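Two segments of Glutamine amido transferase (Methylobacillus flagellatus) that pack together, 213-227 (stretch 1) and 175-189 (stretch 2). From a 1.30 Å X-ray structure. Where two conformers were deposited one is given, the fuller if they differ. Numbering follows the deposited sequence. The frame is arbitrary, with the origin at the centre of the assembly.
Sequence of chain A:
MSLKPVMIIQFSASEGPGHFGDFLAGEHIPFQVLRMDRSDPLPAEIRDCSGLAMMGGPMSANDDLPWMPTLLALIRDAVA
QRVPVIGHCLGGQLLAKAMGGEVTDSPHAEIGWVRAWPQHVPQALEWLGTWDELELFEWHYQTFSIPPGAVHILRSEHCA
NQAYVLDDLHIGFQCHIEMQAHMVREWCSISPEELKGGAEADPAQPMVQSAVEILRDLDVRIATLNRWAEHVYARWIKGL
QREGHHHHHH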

# COMPACT_ATOMS: atom_id res chain seq x y z
N GLU A 213 10.77 -15.41 13.87
CA GLU A 213 10.66 -14.01 14.30
C GLU A 213 9.39 -13.35 13.76
O GLU A 213 8.75 -12.56 14.46
CB GLU A 213 11.90 -13.24 13.86
CG GLU A 213 13.13 -13.60 14.66
CD GLU A 213 14.43 -13.15 14.04
OE1 GLU A 213 14.57 -12.89 12.84
OE2 GLU A 213 15.44 -13.15 14.85
N ILE A 214 9.02 -13.67 12.51
CA ILE A 214 7.87 -13.05 11.90
C ILE A 214 6.59 -13.50 12.57
O ILE A 214 5.63 -12.71 12.71
CB ILE A 214 7.86 -13.31 10.40
CG1 ILE A 214 8.97 -12.48 9.75
CG2 ILE A 214 6.53 -12.99 9.74
CD1 ILE A 214 9.30 -12.81 8.28
N LEU A 215 6.55 -14.76 12.98
CA LEU A 215 5.35 -15.32 13.61
C LEU A 215 5.25 -15.07 15.11
O LEU A 215 4.20 -15.30 15.70
CB LEU A 215 5.27 -16.84 13.32
CG LEU A 215 5.22 -17.14 11.82
CD1 LEU A 215 5.27 -18.66 11.57
CD2 LEU A 215 4.03 -16.53 11.16
N ARG A 216 6.31 -14.55 15.70
CA ARG A 216 6.38 -14.36 17.16
C ARG A 216 5.39 -13.25 17.54
O ARG A 216 5.45 -12.13 16.99
CB ARG A 216 7.82 -14.04 17.52
CG ARG A 216 8.04 -13.81 18.98
CD ARG A 216 9.50 -13.73 19.28
NE ARG A 216 10.21 -14.99 19.16
CZ ARG A 216 11.49 -15.18 18.83
NH1 ARG A 216 12.25 -14.16 18.42
NH2 ARG A 216 12.03 -16.37 18.88
N ASP A 217 4.50 -13.56 18.49
CA ASP A 217 3.49 -12.64 18.96
C ASP A 217 2.62 -12.09 17.81
O ASP A 217 2.12 -10.95 17.86
CB ASP A 217 4.09 -11.47 19.77
CG ASP A 217 4.90 -11.93 20.98
OD1 ASP A 217 4.26 -12.67 21.76
OD2 ASP A 217 6.10 -11.53 21.09
N LEU A 218 2.37 -12.94 16.82
CA LEU A 218 1.72 -12.48 15.57
C LEU A 218 0.38 -11.84 15.82
O LEU A 218 0.08 -10.73 15.31
CB LEU A 218 1.57 -13.65 14.60
CG LEU A 218 0.99 -13.26 13.25
CD1 LEU A 218 1.82 -12.18 12.54
CD2 LEU A 218 0.86 -14.50 12.34
N ASP A 219 -0.51 -12.52 16.53
CA ASP A 219 -1.87 -11.99 16.63
C ASP A 219 -1.87 -10.65 17.35
O ASP A 219 -2.60 -9.69 16.95
CB ASP A 219 -2.83 -12.96 17.33
CG ASP A 219 -3.19 -14.13 16.48
OD1 ASP A 219 -3.10 -14.08 15.26
OD2 ASP A 219 -3.73 -15.11 17.07
N VAL A 220 -1.13 -10.50 18.44
CA VAL A 220 -1.14 -9.23 19.16
C VAL A 220 -0.53 -8.12 18.31
O VAL A 220 -1.07 -6.98 18.26
CB VAL A 220 -0.42 -9.33 20.51
CG1 VAL A 220 -0.21 -7.96 21.16
CG2 VAL A 220 -1.22 -10.26 21.45
N ARG A 221 0.56 -8.38 17.59
CA ARG A 221 1.19 -7.32 16.81
C ARG A 221 0.37 -6.96 15.56
O ARG A 221 0.36 -5.83 15.11
CB ARG A 221 2.64 -7.66 16.53
CG ARG A 221 2.92 -8.59 15.49
CD ARG A 221 4.32 -9.28 15.73
NE ARG A 221 5.45 -8.32 15.80
CZ ARG A 221 6.73 -8.63 16.02
NH1 ARG A 221 7.71 -7.74 16.01
NH2 ARG A 221 7.05 -9.91 16.22
N ILE A 222 -0.39 -7.95 15.04
CA ILE A 222 -1.36 -7.64 13.99
C ILE A 222 -2.47 -6.76 14.48
O ILE A 222 -2.90 -5.88 13.75
CB ILE A 222 -1.89 -8.93 13.30
CG1 ILE A 222 -0.80 -9.53 12.38
CG2 ILE A 222 -3.23 -8.69 12.57
CD1 ILE A 222 -0.59 -8.80 11.07
N ALA A 223 -2.98 -6.99 15.69
CA ALA A 223 -4.01 -6.14 16.21
C ALA A 223 -3.49 -4.70 16.35
O ALA A 223 -4.23 -3.74 16.03
CB ALA A 223 -4.55 -6.70 17.52
N THR A 224 -2.26 -4.55 16.81
CA THR A 224 -1.65 -3.23 16.92
C THR A 224 -1.58 -2.53 15.55
O THR A 224 -1.99 -1.37 15.37
CB THR A 224 -0.28 -3.39 17.53
OG1 THR A 224 -0.42 -3.91 18.88
CG2 THR A 224 0.44 -2.05 17.60
N LEU A 225 -1.13 -3.25 14.55
CA LEU A 225 -1.08 -2.73 13.20
C LEU A 225 -2.47 -2.37 12.69
O LEU A 225 -2.69 -1.30 12.13
CB LEU A 225 -0.42 -3.74 12.26
CG LEU A 225 -0.44 -3.41 10.78
CD1 LEU A 225 0.28 -2.06 10.51
CD2 LEU A 225 0.22 -4.54 9.98
N ASN A 226 -3.43 -3.25 12.91
CA ASN A 226 -4.82 -3.05 12.44
C ASN A 226 -5.35 -1.72 12.94
O ASN A 226 -6.02 -0.99 12.21
CB ASN A 226 -5.78 -4.17 12.84
CG ASN A 226 -5.56 -5.50 12.08
OD1 ASN A 226 -4.93 -5.61 10.96
ND2 ASN A 226 -6.11 -6.50 12.66
N ARG A 227 -5.05 -1.39 14.17
CA ARG A 227 -5.65 -0.15 14.77
C ARG A 227 -5.16 1.09 14.09
O ARG A 227 -6.00 1.96 13.81
CB ARG A 227 -5.44 -0.13 16.26
CG ARG A 227 -6.24 -1.25 17.00
CD ARG A 227 -7.85 -1.33 16.69
NE ARG A 227 -8.36 -2.12 15.53
CZ ARG A 227 -8.41 -3.46 15.46
NH1 ARG A 227 -8.95 -4.04 14.38
NH2 ARG A 227 -7.94 -4.22 16.46
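Stretch 2 175-189: CHIEMQAHMVREWCS

Stretch 2 enters in a loop, C175 to Q180, that is extended at both ends and turns at I177 and E178, and then winds into a helix that begins at A181 and continues beyond S189, with Q180 at the N-cap position. It crosses obliquely, with the chains running largely in opposed senses: the axes of helix 181-189 and helix 218-227 make an angle of 120° between their N-to-C directions and approach to 10.2 Å. Accordingly I177 lies by L225, A181 by D219 and R185 by L215, with CA-CA separations of 6.9, 6.0 and 7.3 Å. The second helix thus reaches past the start of helix 218-227 to L215 and I214, while R216 and D217, in the middle of the type II turn from L215 to L218, stay out of reach.

The principal bump is V184. Its side chain, chi1 t, fills a hollow lined by I214, L215, L218 and I222; V184 CG1 lies 3.4 Å from I214 CG2 and 3.9 Å from L218 CD1, while V184 CG2 is 4.1 Å from I222 CD1. One turn further on, C188 continues the apolar seam, its SG 3.7 Å from I214 CG2.

A181 is small, and the backbone comes close here: L218 CD2 rests 3.5 Å from A181 O and 3.8 Å from A181 CB, and I222 CG2 lies 3.8 Å from A181 N. Before the helix, I222 CD1 and L225 CD2 both meet M179 CB, at 3.8 and 4.0 Å, although the end of the selenomethionine leads away. L225 CD2 also lies 3.8 Å from H176 O, packing against the backbone of the loop.

At the exposed margin, R185 starts sideways and its end comes nearer. L218 CD2 covers one face of its guanidinium, 3.7 Å from R185 NE. Two waters bridge R185 to stretch 1: one accepts from R185 NH2 and donates to L215 O (both 2.8 Å), the other accepts from R185 NE (3.0 Å) and donates to D219 OD1 (2.8 Å).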

# COMPACT_ATOMS: atom_id res chain seq x y z
N CYS A 175 5.55 -0.25 3.20
CA CYS A 175 5.13 -1.31 4.06
C CYS A 175 3.70 -1.77 3.71
O CYS A 175 3.04 -1.15 2.86
CB CYS A 175 5.18 -0.83 5.51
SG CYS A 175 4.16 0.60 5.88
N HIS A 176 3.24 -2.85 4.35
CA HIS A 176 1.94 -3.42 4.17
C HIS A 176 1.10 -3.07 5.38
O HIS A 176 1.17 -3.76 6.41
CB HIS A 176 2.03 -4.94 4.07
CG HIS A 176 2.66 -5.45 2.81
ND1 HIS A 176 1.90 -5.68 1.67
CD2 HIS A 176 3.92 -5.84 2.53
CE1 HIS A 176 2.70 -6.17 0.72
NE2 HIS A 176 3.93 -6.25 1.21
N ILE A 177 0.26 -2.06 5.24
CA ILE A 177 -0.65 -1.73 6.34
C ILE A 177 -1.93 -2.56 6.29
O ILE A 177 -2.75 -2.50 7.23
CB ILE A 177 -1.02 -0.24 6.43
CG1 ILE A 177 -1.79 0.28 5.24
CG2 ILE A 177 0.30 0.62 6.68
CD1 ILE A 177 -2.44 1.68 5.51
N GLU A 178 -2.06 -3.40 5.25
CA GLU A 178 -3.26 -4.25 5.06
C GLU A 178 -3.21 -5.64 5.72
O GLU A 178 -4.18 -6.41 5.66
CB GLU A 178 -3.56 -4.45 3.59
CG GLU A 178 -2.74 -5.44 2.86
CD GLU A 178 -1.36 -5.01 2.50
OE1 GLU A 178 -0.79 -3.96 2.93
OE2 GLU A 178 -0.79 -5.80 1.67
N MSE A 179 -2.15 -5.95 6.42
CA MSE A 179 -1.95 -7.31 6.85
C MSE A 179 -2.95 -7.78 7.87
O MSE A 179 -3.37 -7.08 8.79
CB MSE A 179 -0.55 -7.54 7.47
CG MSE A 179 0.63 -7.20 6.53
SE MSE A 179 0.48 -8.02 4.74
CE MSE A 179 0.73 -9.89 5.17
N GLN A 180 -3.29 -9.06 7.70
CA GLN A 180 -3.99 -9.87 8.70
C GLN A 180 -3.10 -11.06 9.03
O GLN A 180 -2.25 -11.44 8.20
CB GLN A 180 -5.38 -10.30 8.15
CG GLN A 180 -6.25 -9.10 7.83
CD GLN A 180 -7.69 -9.35 7.45
OE1 GLN A 180 -7.96 -10.33 6.80
NE2 GLN A 180 -8.61 -8.47 7.89
N ALA A 181 -3.28 -11.69 10.20
CA ALA A 181 -2.35 -12.71 10.66
C ALA A 181 -2.23 -13.88 9.71
O ALA A 181 -1.13 -14.37 9.43
CB ALA A 181 -2.73 -13.22 12.08
N HIS A 182 -3.38 -14.31 9.18
CA HIS A 182 -3.37 -15.49 8.31
C HIS A 182 -2.63 -15.26 7.00
O HIS A 182 -2.06 -16.18 6.39
CB HIS A 182 -4.77 -16.03 8.11
CG HIS A 182 -5.66 -15.15 7.29
ND1 HIS A 182 -6.22 -14.00 7.77
CD2 HIS A 182 -6.03 -15.24 5.98
CE1 HIS A 182 -6.93 -13.43 6.81
NE2 HIS A 182 -6.85 -14.17 5.71
N MSE A 183 -2.59 -14.01 6.54
CA MSE A 183 -1.85 -13.64 5.36
C MSE A 183 -0.35 -13.68 5.62
O MSE A 183 0.39 -14.14 4.77
CB MSE A 183 -2.25 -12.23 4.96
CG MSE A 183 -3.71 -12.10 4.48
SE MSE A 183 -4.32 -10.29 4.28
CE MSE A 183 -3.15 -9.81 2.80
N VAL A 184 0.10 -13.18 6.77
CA VAL A 184 1.53 -13.32 7.15
C VAL A 184 1.92 -14.80 7.13
O VAL A 184 2.92 -15.16 6.53
CB VAL A 184 1.82 -12.68 8.55
CG1 VAL A 184 3.27 -12.92 8.97
CG2 VAL A 184 1.50 -11.18 8.53
N ARG A 185 1.10 -15.64 7.75
CA ARG A 185 1.38 -17.07 7.74
C ARG A 185 1.44 -17.62 6.32
O ARG A 185 2.31 -18.41 6.00
CB ARG A 185 0.33 -17.82 8.58
CG ARG A 185 0.37 -17.47 10.03
CD ARG A 185 -0.54 -18.35 10.82
NE ARG A 185 -0.59 -17.95 12.25
CZ ARG A 185 0.35 -18.19 13.15
NH1 ARG A 185 1.46 -18.85 12.86
NH2 ARG A 185 0.16 -17.72 14.39
N GLU A 186 0.47 -17.27 5.49
CA GLU A 186 0.39 -17.73 4.09
C GLU A 186 1.65 -17.35 3.32
O GLU A 186 2.25 -18.16 2.60
CB GLU A 186 -0.89 -17.15 3.42
CG GLU A 186 -2.19 -17.91 3.80
CD GLU A 186 -3.54 -17.18 3.74
OE1 GLU A 186 -3.66 -16.08 3.04
OE2 GLU A 186 -4.42 -17.79 4.47
N TRP A 187 2.03 -16.09 3.42
CA TRP A 187 3.18 -15.58 2.64
C TRP A 187 4.42 -16.30 3.08
O TRP A 187 5.24 -16.66 2.23
CB TRP A 187 3.31 -14.08 2.78
CG TRP A 187 2.19 -13.31 2.17
CD1 TRP A 187 1.04 -13.80 1.54
CD2 TRP A 187 2.11 -11.89 2.10
NE1 TRP A 187 0.26 -12.73 1.10
CE2 TRP A 187 0.89 -11.56 1.47
CE3 TRP A 187 2.96 -10.86 2.53
CZ2 TRP A 187 0.51 -10.24 1.26
CZ3 TRP A 187 2.55 -9.51 2.29
CH2 TRP A 187 1.33 -9.23 1.70
N CYS A 188 4.62 -16.47 4.38
CA CYS A 188 5.77 -17.21 4.87
C CYS A 188 5.81 -18.64 4.34
O CYS A 188 6.90 -19.19 4.06
CB CYS A 188 5.83 -17.23 6.38
SG CYS A 188 6.25 -15.56 7.11
N SER A 189 4.65 -19.26 4.21
CA SER A 189 4.57 -20.62 3.64
C SER A 189 4.75 -20.67 2.12
O SER A 189 5.26 -21.71 1.61
CB SER A 189 3.22 -21.20 4.01
OG SER A 189 3.29 -21.46 5.40
O HOH W 1 1.95 -16.80 16.39
O HOH W 2 -2.57 -16.43 13.91